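Local coordinates for putative branched-chain amino acid ABC transporter (Rhodospirillum rubrum ATCC 11170, PDB 3HUT), which probably binds branched-chain or related amino acids outside the cytoplasm and delivers them to an ABC transporter for uptake, at residues P222-Y230 with G244-G254. Numbering follows the deposited sequence.
Sequences PVYGSSALY and GVRLATAFVLG
Arg246 N donates to Val223 O (2.9 Å), and Gly225 N to Arg246 O (2.8 Å), so Arg246 grips the neighbouring strand in parallel register opposite Tyr224. Val223 O also accepts from a water that donates to Gly244 O as well; at the other end, where the strands part, a second water donates to Gly225 O and accepts from Ala248 N. Glycine suits position 225, since a beta carbon there would strike Leu229 CD1.

On one face of the sheet the Tyr224 and Arg246 side chains run side by side. Both turn CG anti to the carbonyl carbon (chi1 -73° and -76°), and the arginine then extends along the ring. Its CB lies over the ring face, offset toward the rim, while NH1 reaches Tyr224 OH at 2.7 Å, in the guanidinium plane but through a bent bond (138°). The same hydroxyl bonds Asp137. A phenylalanine in place of Tyr224 would probably keep the CH-pi contact yet leave NH1 and Asp137 without the hydroxyl that joins them.

The opposite face is apolar. Val245 CG1 touches both Val223 CG1 and Leu229 CD1, branched aliphatic side chains that suit the layer against helix 204-216, and Leu247 CD2 packs 3.7 Å from Leu229 CB.

Tyr230, its CG anti to the backbone N, reaches along 249-254. Thr249 CG2 sits over the centre of its ring, 4.3 Å from the centroid, and Leu253 N donates to Tyr230 OH at 3.0 Å; a water also connects that OH to Gly254 N.

The contact pairs the two parallel strands of a beta-alpha-beta unit whose connection carries helix 232-238, in one lobe of a periplasmic-binding-protein fold. Its chemistry implies two polar anchors, each a tyrosine hydroxyl, flanking an apolar centre: one ties the strands to Asp137, the other holds the chain leaving strand 246-249.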
loop_
_atom_site.group_PDB
_atom_site.type_symbol
_atom_site.label_atom_id
_atom_site.label_comp_id
_atom_site.label_asym_id
_atom_site.label_seq_id
_atom_site.Cartn_x
_atom_site.Cartn_y
_atom_site.Cartn_z
ATOM N N PRO A 222 -0.215 11.279 -23.948
ATOM C CA PRO A 222 -0.788 10.343 -22.979
ATOM C C PRO A 222 -0.151 10.584 -21.609
ATOM O O PRO A 222 0.994 11.033 -21.517
ATOM C CB PRO A 222 -0.437 8.974 -23.568
ATOM C CG PRO A 222 0.841 9.237 -24.301
ATOM C CD PRO A 222 0.577 10.570 -24.972
ATOM N N VAL A 223 -0.893 10.281 -20.550
ATOM C CA VAL A 223 -0.402 10.491 -19.195
ATOM C C VAL A 223 -0.515 9.249 -18.325
ATOM O O VAL A 223 -1.542 8.571 -18.324
ATOM C CB VAL A 223 -1.182 11.631 -18.507
ATOM C CG1 VAL A 223 -0.744 11.763 -17.040
ATOM C CG2 VAL A 223 -0.954 12.938 -19.255
ATOM N N TYR A 224 0.559 8.956 -17.596
ATOM C CA TYR A 224 0.607 7.826 -16.669
ATOM C C TYR A 224 0.902 8.468 -15.323
ATOM O O TYR A 224 1.510 9.538 -15.270
ATOM C CB TYR A 224 1.743 6.866 -17.026
ATOM C CG TYR A 224 1.513 6.035 -18.268
ATOM C CD1 TYR A 224 1.308 4.658 -18.179
ATOM C CD2 TYR A 224 1.523 6.620 -19.533
ATOM C CE1 TYR A 224 1.125 3.878 -19.322
ATOM C CE2 TYR A 224 1.341 5.851 -20.682
ATOM C CZ TYR A 224 1.144 4.480 -20.568
ATOM O OH TYR A 224 0.979 3.710 -21.700
ATOM N N GLY A 225 0.486 7.836 -14.235
ATOM C CA GLY A 225 0.754 8.445 -12.949
ATOM C C GLY A 225 0.742 7.524 -11.751
ATOM O O GLY A 225 0.412 6.341 -11.843
ATOM N N SER A 226 1.105 8.105 -10.615
ATOM C CA SER A 226 1.171 7.416 -9.341
ATOM C C SER A 226 -0.187 6.914 -8.866
ATOM O O SER A 226 -1.238 7.420 -9.277
ATOM C CB SER A 226 1.743 8.375 -8.289
ATOM O OG SER A 226 1.565 7.873 -6.973
ATOM N N SER A 227 -0.151 5.917 -7.986
ATOM C CA SER A 227 -1.361 5.364 -7.390
ATOM C C SER A 227 -2.015 6.454 -6.537
ATOM O O SER A 227 -3.175 6.335 -6.139
ATOM C CB SER A 227 -1.005 4.168 -6.497
ATOM O OG SER A 227 0.004 4.523 -5.562
ATOM N N ALA A 228 -1.263 7.512 -6.244
ATOM C CA ALA A 228 -1.795 8.613 -5.444
ATOM C C ALA A 228 -2.903 9.347 -6.203
ATOM O O ALA A 228 -3.624 10.167 -5.632
ATOM C CB ALA A 228 -0.677 9.591 -5.071
ATOM N N LEU A 229 -3.030 9.056 -7.494
ATOM C CA LEU A 229 -4.064 9.673 -8.320
ATOM C C LEU A 229 -5.368 8.904 -8.182
ATOM O O LEU A 229 -6.431 9.391 -8.576
ATOM C CB LEU A 229 -3.661 9.661 -9.800
ATOM C CG LEU A 229 -2.381 10.384 -10.232
ATOM C CD1 LEU A 229 -2.182 10.228 -11.737
ATOM C CD2 LEU A 229 -2.481 11.845 -9.869
ATOM N N TYR A 230 -5.282 7.703 -7.616
ATOM C CA TYR A 230 -6.448 6.836 -7.471
ATOM C C TYR A 230 -7.453 7.270 -6.417
ATOM O O TYR A 230 -7.290 6.998 -5.226
ATOM C CB TYR A 230 -6.005 5.402 -7.175
ATOM C CG TYR A 230 -7.132 4.398 -7.232
ATOM C CD1 TYR A 230 -7.876 4.226 -8.400
ATOM C CD2 TYR A 230 -7.437 3.597 -6.134
ATOM C CE1 TYR A 230 -8.890 3.279 -8.475
ATOM C CE2 TYR A 230 -8.450 2.645 -6.196
ATOM C CZ TYR A 230 -9.172 2.490 -7.370
ATOM O OH TYR A 230 -10.165 1.538 -7.446
ATOM N N GLY A 244 -8.395 8.979 -20.064
ATOM C CA GLY A 244 -7.209 8.419 -20.680
ATOM C C GLY A 244 -5.993 8.296 -19.778
ATOM O O GLY A 244 -5.017 7.650 -20.156
ATOM N N VAL A 245 -6.029 8.905 -18.596
ATOM C CA VAL A 245 -4.895 8.804 -17.680
ATOM C C VAL A 245 -4.753 7.356 -17.207
ATOM O O VAL A 245 -5.744 6.682 -16.911
ATOM C CB VAL A 245 -5.065 9.738 -16.449
ATOM C CG1 VAL A 245 -3.929 9.512 -15.452
ATOM C CG2 VAL A 245 -5.057 11.196 -16.899
ATOM N N ARG A 246 -3.517 6.874 -17.159
ATOM C CA ARG A 246 -3.253 5.510 -16.724
ATOM C C ARG A 246 -2.508 5.487 -15.403
ATOM O O ARG A 246 -1.710 6.375 -15.116
ATOM C CB ARG A 246 -2.442 4.768 -17.784
ATOM C CG ARG A 246 -3.276 4.337 -18.975
ATOM C CD ARG A 246 -2.409 3.914 -20.138
ATOM N NE ARG A 246 -3.225 3.461 -21.257
ATOM C CZ ARG A 246 -2.748 3.158 -22.458
ATOM N NH1 ARG A 246 -1.448 3.262 -22.705
ATOM N NH2 ARG A 246 -3.578 2.753 -23.413
ATOM N N LEU A 247 -2.783 4.466 -14.598
ATOM C CA LEU A 247 -2.125 4.314 -13.312
ATOM C C LEU A 247 -2.282 2.878 -12.835
ATOM O O LEU A 247 -3.179 2.157 -13.279
ATOM C CB LEU A 247 -2.728 5.270 -12.266
ATOM C CG LEU A 247 -4.197 5.140 -11.824
ATOM C CD1 LEU A 247 -4.470 3.772 -11.216
ATOM C CD2 LEU A 247 -4.500 6.213 -10.786
ATOM N N ALA A 248 -1.401 2.465 -11.934
ATOM C CA ALA A 248 -1.466 1.128 -11.369
ATOM C C ALA A 248 -1.650 1.274 -9.863
ATOM O O ALA A 248 -1.147 2.220 -9.263
ATOM C CB ALA A 248 -0.178 0.356 -11.672
ATOM N N THR A 249 -2.378 0.346 -9.257
ATOM C CA THR A 249 -2.600 0.383 -7.822
ATOM C C THR A 249 -2.770 -1.034 -7.288
ATOM O O THR A 249 -3.071 -1.957 -8.042
ATOM C CB THR A 249 -3.847 1.223 -7.466
ATOM O OG1 THR A 249 -3.888 1.430 -6.049
ATOM C CG2 THR A 249 -5.120 0.508 -7.902
ATOM N N ALA A 250 -2.563 -1.202 -5.986
ATOM C CA ALA A 250 -2.680 -2.509 -5.350
ATOM C C ALA A 250 -4.145 -2.909 -5.189
ATOM O O ALA A 250 -4.591 -3.898 -5.760
ATOM C CB ALA A 250 -1.984 -2.486 -3.993
ATOM N N PHE A 251 -4.888 -2.124 -4.418
ATOM C CA PHE A 251 -6.306 -2.382 -4.178
ATOM C C PHE A 251 -7.188 -1.669 -5.207
ATOM O O PHE A 251 -7.096 -0.457 -5.377
ATOM C CB PHE A 251 -6.686 -1.914 -2.770
ATOM C CG PHE A 251 -8.150 -2.067 -2.446
ATOM C CD1 PHE A 251 -8.774 -3.303 -2.551
ATOM C CD2 PHE A 251 -8.897 -0.975 -2.011
ATOM C CE1 PHE A 251 -10.123 -3.454 -2.226
ATOM C CE2 PHE A 251 -10.244 -1.114 -1.683
ATOM C CZ PHE A 251 -10.858 -2.358 -1.791
ATOM N N VAL A 252 -8.041 -2.424 -5.890
ATOM C CA VAL A 252 -8.940 -1.840 -6.882
ATOM C C VAL A 252 -10.376 -2.028 -6.407
ATOM O O VAL A 252 -10.885 -3.147 -6.356
ATOM C CB VAL A 252 -8.773 -2.508 -8.254
ATOM C CG1 VAL A 252 -9.657 -1.811 -9.283
ATOM C CG2 VAL A 252 -7.313 -2.456 -8.682
ATOM N N LEU A 253 -11.028 -0.928 -6.057
ATOM C CA LEU A 253 -12.395 -0.991 -5.561
ATOM C C LEU A 253 -13.360 -1.570 -6.590
ATOM O O LEU A 253 -14.140 -2.473 -6.277
ATOM C CB LEU A 253 -12.865 0.404 -5.150
ATOM C CG LEU A 253 -14.090 0.445 -4.236
ATOM C CD1 LEU A 253 -13.722 -0.154 -2.876
ATOM C CD2 LEU A 253 -14.564 1.878 -4.069
ATOM N N GLY A 254 -13.310 -1.045 -7.811
ATOM C CA GLY A 254 -14.196 -1.517 -8.861
ATOM C C GLY A 254 -13.606 -2.672 -9.645
ATOM O O GLY A 254 -13.752 -2.748 -10.865
HETATM O O HOH W 1 -2.410 7.010 -20.793
HETATM O O HOH W 2 0.703 4.059 -10.664
HETATM O O HOH W 3 -12.005 1.119 -9.310
#